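Local coordinates for development-specific protein S (Myxococcus xanthus, PDB 1NPS) that assembles on the surface of myxospores in the presence of calcium ions, its N-terminal domain, the part described here, binding two of them, at residues Ile38-Val43 / Val65-Leu71; Gly21-Arg25 / Asn54-Ala58. The contacts are given in a common frame with arbitrary orientation. Residue numbers count along the deposited sequence, not the author numbering.

Interaction 1. Residues Ile38-Val43 / Val65-Leu71. With CA (calcium ion), chain B.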
loop_
_atom_site.group_PDB
_atom_site.type_symbol
_atom_site.label_atom_id
_atom_site.label_comp_id
_atom_site.label_asym_id
_atom_site.label_seq_id
_atom_site.Cartn_x
_atom_site.Cartn_y
_atom_site.Cartn_z
ATOM N N ILE A 38 5.138 -5.429 -1.706
ATOM C CA ILE A 38 4.983 -4.086 -2.248
ATOM C C ILE A 38 6.294 -3.300 -2.256
ATOM O O ILE A 38 7.026 -3.273 -1.270
ATOM C CB ILE A 38 3.896 -3.333 -1.480
ATOM C CG1 ILE A 38 2.564 -4.059 -1.668
ATOM C CG2 ILE A 38 3.822 -1.897 -1.937
ATOM C CD1 ILE A 38 1.429 -3.430 -0.922
ATOM N N SER A 39 6.603 -2.686 -3.395
ATOM C CA SER A 39 7.845 -1.932 -3.534
ATOM C C SER A 39 7.640 -0.502 -4.041
ATOM O O SER A 39 8.538 0.338 -3.957
ATOM C CB SER A 39 8.822 -2.710 -4.421
ATOM O OG SER A 39 8.946 -4.062 -3.974
ATOM N N SER A 40 6.455 -0.217 -4.555
ATOM C CA SER A 40 6.142 1.138 -5.020
ATOM C C SER A 40 4.629 1.328 -5.065
ATOM O O SER A 40 3.874 0.350 -5.139
ATOM C CB SER A 40 6.831 1.471 -6.363
ATOM O OG SER A 40 6.350 0.720 -7.461
ATOM N N VAL A 41 4.184 2.572 -4.904
ATOM C CA VAL A 41 2.766 2.878 -4.879
ATOM C C VAL A 41 2.425 4.198 -5.556
ATOM O O VAL A 41 3.172 5.177 -5.462
ATOM C CB VAL A 41 2.258 2.986 -3.418
ATOM C CG1 VAL A 41 0.748 3.187 -3.389
ATOM C CG2 VAL A 41 2.648 1.751 -2.616
ATOM N N LYS A 42 1.291 4.213 -6.246
ATOM C CA LYS A 42 0.796 5.416 -6.897
ATOM C C LYS A 42 -0.370 5.903 -6.044
ATOM O O LYS A 42 -1.201 5.109 -5.596
ATOM C CB LYS A 42 0.319 5.126 -8.327
ATOM C CG LYS A 42 1.436 4.882 -9.333
ATOM C CD LYS A 42 0.897 4.847 -10.751
ATOM C CE LYS A 42 2.019 4.642 -11.744
ATOM N NZ LYS A 42 1.531 4.582 -13.146
ATOM N N VAL A 43 -0.387 7.193 -5.745
ATOM C CA VAL A 43 -1.457 7.755 -4.944
ATOM C C VAL A 43 -1.982 9.019 -5.622
ATOM O O VAL A 43 -1.309 10.042 -5.628
ATOM C CB VAL A 43 -0.962 8.084 -3.502
ATOM C CG1 VAL A 43 -2.124 8.508 -2.608
ATOM C CG2 VAL A 43 -0.240 6.890 -2.907
ATOM N N VAL A 65 1.075 10.124 0.462
ATOM C CA VAL A 65 0.044 11.043 0.009
ATOM C C VAL A 65 0.215 11.419 -1.455
ATOM O O VAL A 65 -0.523 12.236 -1.975
ATOM C CB VAL A 65 0.019 12.309 0.875
ATOM C CG1 VAL A 65 -0.264 11.915 2.314
ATOM C CG2 VAL A 65 1.341 13.071 0.749
ATOM N N ALA A 66 1.187 10.784 -2.099
ATOM C CA ALA A 66 1.517 11.003 -3.491
ATOM C C ALA A 66 2.350 9.818 -3.967
ATOM O O ALA A 66 2.786 8.980 -3.157
ATOM C CB ALA A 66 2.303 12.295 -3.653
ATOM N N ASN A 67 2.587 9.754 -5.278
ATOM C CA ASN A 67 3.355 8.665 -5.863
ATOM C C ASN A 67 4.686 8.423 -5.150
ATOM O O ASN A 67 5.357 9.364 -4.741
ATOM C CB ASN A 67 3.593 8.918 -7.355
ATOM C CG ASN A 67 2.344 8.713 -8.182
ATOM O OD1 ASN A 67 1.261 8.429 -7.646
ATOM N ND2 ASN A 67 2.492 8.815 -9.491
ATOM N N ALA A 68 5.025 7.153 -4.967
ATOM C CA ALA A 68 6.270 6.769 -4.293
ATOM C C ALA A 68 6.918 5.633 -5.059
ATOM O O ALA A 68 6.447 4.498 -5.008
ATOM C CB ALA A 68 5.981 6.340 -2.861
ATOM N N GLU A 69 7.972 5.953 -5.797
ATOM C CA GLU A 69 8.714 4.977 -6.601
ATOM C C GLU A 69 9.417 3.913 -5.758
ATOM O O GLU A 69 9.832 2.876 -6.270
ATOM C CB GLU A 69 9.775 5.686 -7.454
ATOM C CG GLU A 69 10.934 6.266 -6.621
ATOM C CD GLU A 69 12.121 6.710 -7.466
ATOM O OE1 GLU A 69 12.050 7.821 -8.038
ATOM O OE2 GLU A 69 13.122 5.953 -7.543
ATOM N N GLU A 70 9.654 4.232 -4.493
ATOM C CA GLU A 70 10.309 3.306 -3.585
ATOM C C GLU A 70 9.774 3.533 -2.172
ATOM O O GLU A 70 9.175 4.573 -1.890
ATOM C CB GLU A 70 11.828 3.469 -3.663
ATOM C CG GLU A 70 12.381 4.742 -3.075
ATOM C CD GLU A 70 13.633 4.484 -2.244
ATOM O OE1 GLU A 70 14.000 3.296 -2.039
ATOM O OE2 GLU A 70 14.247 5.469 -1.779
ATOM N N LEU A 71 10.015 2.582 -1.278
ATOM C CA LEU A 71 9.491 2.656 0.086
ATOM C C LEU A 71 10.544 2.549 1.188
ATOM O O LEU A 71 10.210 2.283 2.347
ATOM C CB LEU A 71 8.432 1.559 0.282
ATOM C CG LEU A 71 7.176 1.649 -0.590
ATOM C CD1 LEU A 71 6.322 0.437 -0.347
ATOM C CD2 LEU A 71 6.396 2.927 -0.299
HETATM CA CA CA B . 8.604 -5.840 -4.012
HETATM O O HOH W 1 10.894 0.351 -2.153
HETATM O O HOH W 2 -1.429 13.349 -4.812
HETATM O O HOH W 3 8.959 -7.310 -4.477
#
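Ser39 OG coordinates the calcium ion at a modelled 1.8 Å, alongside water 3 and three further ligands from Tyr7, Thr37 and Asn76, so residues 38-43 start at a metal site and run away from it along residues 65-71. The two backbones are tied by a reciprocal pair of hydrogen bonds, Val41 N to Ala68 O at 3.0 Å and Ala68 N to Val41 O at 2.8 Å, both nearly straight. They make a single antiparallel, hydrogen-bonded bridge, which is not continued on either side. Toward Val43 the acceptor is a side chain: Val43 N donates to Asn67 OD1 at 2.8 Å. Toward the calcium end, water 1 takes a hydrogen bond from Leu71 N at 2.6 Å and stands 3.0 Å from Ser39 O.

This is the strand exchange of the beta/gamma-crystallin fold: the third strand of the second Greek key, here reduced to an irregular run, lies against the last strand of the first, 40-42, extending the sheet that also holds strand 3-6. On the other edge of strand 40-42, toward strand 3-6, Ser39 and Ser40 both face Phe6 in a classic beta bulge, and Ser40 OG is hydrogen-bonded to Asn8 O and Phe11 N.

Two CA-H...O contacts, Glu70 CA to Ser39 O and Asn67 CA to Val41 O, each 3.5 Å, supplement the bridge. Packing comes last: the apolar pair Ile38 CG2 and Leu71 CD1 meet at 3.8 Å, with Leu71 also resting on Leu51 of strand 47-52, and Val43 CG1 lies against the backbone, 3.9 Å from Val65 C.

Interaction 2. Residues Gly21-Arg25 / Asn54-Ala58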
loop_
_atom_site.group_PDB
_atom_site.type_symbol
_atom_site.label_atom_id
_atom_site.label_comp_id
_atom_site.label_asym_id
_atom_site.label_seq_id
_atom_site.Cartn_x
_atom_site.Cartn_y
_atom_site.Cartn_z
ATOM N N GLY A 21 -10.452 1.693 2.334
ATOM C CA GLY A 21 -10.848 0.616 3.214
ATOM C C GLY A 21 -9.677 0.178 4.057
ATOM O O GLY A 21 -8.566 0.690 3.916
ATOM N N ASN A 22 -9.909 -0.813 4.899
ATOM C CA ASN A 22 -8.862 -1.343 5.766
ATOM C C ASN A 22 -8.541 -2.746 5.285
ATOM O O ASN A 22 -9.436 -3.539 5.036
ATOM C CB ASN A 22 -9.353 -1.379 7.206
ATOM C CG ASN A 22 -9.965 -0.081 7.627
ATOM O OD1 ASN A 22 -9.316 0.955 7.586
ATOM N ND2 ASN A 22 -11.232 -0.121 8.029
ATOM N N TYR A 23 -7.257 -3.027 5.108
ATOM C CA TYR A 23 -6.830 -4.331 4.610
ATOM C C TYR A 23 -5.806 -5.046 5.483
ATOM O O TYR A 23 -4.669 -4.592 5.612
ATOM C CB TYR A 23 -6.251 -4.180 3.199
ATOM C CG TYR A 23 -7.184 -3.482 2.244
ATOM C CD1 TYR A 23 -8.181 -4.196 1.576
ATOM C CD2 TYR A 23 -7.089 -2.110 2.025
ATOM C CE1 TYR A 23 -9.064 -3.559 0.712
ATOM C CE2 TYR A 23 -7.962 -1.461 1.167
ATOM C CZ TYR A 23 -8.952 -2.189 0.508
ATOM O OH TYR A 23 -9.824 -1.563 -0.352
ATOM N N THR A 24 -6.201 -6.176 6.052
ATOM C CA THR A 24 -5.288 -6.976 6.860
ATOM C C THR A 24 -4.467 -7.843 5.897
ATOM O O THR A 24 -4.696 -7.822 4.673
ATOM C CB THR A 24 -6.040 -7.902 7.842
ATOM O OG1 THR A 24 -6.790 -8.873 7.109
ATOM C CG2 THR A 24 -6.972 -7.093 8.746
ATOM N N ARG A 25 -3.504 -8.579 6.450
ATOM C CA ARG A 25 -2.637 -9.465 5.670
ATOM C C ARG A 25 -3.454 -10.483 4.877
ATOM O O ARG A 25 -3.216 -10.695 3.691
ATOM C CB ARG A 25 -1.634 -10.173 6.593
ATOM C CG ARG A 25 -0.666 -11.093 5.891
ATOM C CD ARG A 25 0.353 -11.681 6.863
ATOM N NE ARG A 25 1.101 -12.793 6.269
ATOM C CZ ARG A 25 2.300 -13.210 6.678
ATOM N NH1 ARG A 25 2.910 -12.612 7.697
ATOM N NH2 ARG A 25 2.900 -14.217 6.054
ATOM N N ASN A 54 3.508 -4.604 10.239
ATOM C CA ASN A 54 2.829 -5.724 10.895
ATOM C C ASN A 54 1.355 -5.792 10.496
ATOM O O ASN A 54 0.753 -4.797 10.111
ATOM C CB ASN A 54 2.907 -5.611 12.431
ATOM C CG ASN A 54 4.324 -5.674 12.968
ATOM O OD1 ASN A 54 5.227 -6.225 12.338
ATOM N ND2 ASN A 54 4.516 -5.136 14.162
ATOM N N ASP A 55 0.796 -6.991 10.576
ATOM C CA ASP A 55 -0.616 -7.204 10.291
ATOM C C ASP A 55 -1.363 -6.484 11.427
ATOM O O ASP A 55 -0.775 -6.162 12.460
ATOM C CB ASP A 55 -0.905 -8.714 10.327
ATOM C CG ASP A 55 -2.278 -9.084 9.761
ATOM O OD1 ASP A 55 -2.977 -8.210 9.203
ATOM O OD2 ASP A 55 -2.648 -10.272 9.883
ATOM N N GLY A 56 -2.647 -6.214 11.242
ATOM C CA GLY A 56 -3.397 -5.555 12.296
ATOM C C GLY A 56 -3.144 -4.069 12.449
ATOM O O GLY A 56 -3.372 -3.506 13.534
ATOM N N PHE A 57 -2.640 -3.430 11.398
ATOM C CA PHE A 57 -2.411 -1.989 11.422
ATOM C C PHE A 57 -1.495 -1.540 12.566
ATOM O O PHE A 57 -1.768 -0.567 13.252
ATOM C CB PHE A 57 -3.774 -1.265 11.480
ATOM C CG PHE A 57 -4.822 -1.901 10.591
ATOM C CD1 PHE A 57 -4.715 -1.812 9.206
ATOM C CD2 PHE A 57 -5.833 -2.686 11.136
ATOM C CE1 PHE A 57 -5.590 -2.506 8.371
ATOM C CE2 PHE A 57 -6.707 -3.380 10.323
ATOM C CZ PHE A 57 -6.583 -3.291 8.926
ATOM N N ALA A 58 -0.396 -2.249 12.756
ATOM C CA ALA A 58 0.535 -1.904 13.815
ATOM C C ALA A 58 1.963 -1.958 13.311
ATOM O O ALA A 58 2.214 -2.440 12.209
ATOM C CB ALA A 58 0.362 -2.864 14.976
#
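A single hydrogen bond joins the two segments: Arg25 N donates to Asp55 OD1 at 2.8 Å with an almost linear N-H...O angle of 172°. Asp55 OD1 also accepts Gly56 N at 2.9 Å, so one carboxylate atom serves both the first turn of helix 25-30 and its own loop. Thr24, the N-cap residue, weakly accepts Gln27 N at OG1, and Asp55 thus adds an acceptor from a distant part of the chain to this helix start.

The van der Waals contacts gather mainly around Phe57. Phe57 CZ lies 3.8 Å from both Asn22 CB and Thr24 CG2, and Phe57 CE1 is 3.6 Å from Tyr23 O. Asp55 CG packs 3.4 Å from Arg25 CB.

The loop doubles back through positive phi angles at Gly56 and Phe57, and Asn54 N bonds Ala58 O at 3.2 Å across it. Linking strands 47-52 and 61-64, it is the folded hairpin of a beta/gamma-crystallin Greek key, held by Ser80 OG of strand 80-85. From there it reaches strand 21-23, the third strand of the first key, exchanged into the sheet of the second beside strand 80-85, just where helix 25-30 begins.

Overall arrangement
Both contacts join the first Greek key to the second, and their segments alternate along the chain, but they lie on opposite sides of its centre, about 17 Å apart between centres. Interaction 1 is partly buried and binds an irregular run from the second motif to the edge of the first motif's sheet, chiefly through backbone hydrogen bonds. Interaction 2 is smaller and lies at the surface, where a loop side chain receives a helix N-terminus and an aromatic ring packs beside it. The relation to calcium differs too: 38-43 supplies a ligand directly, whereas 21-25 and 54-58 only border the other ion, bound by Asn36, Gln53 and Ser79.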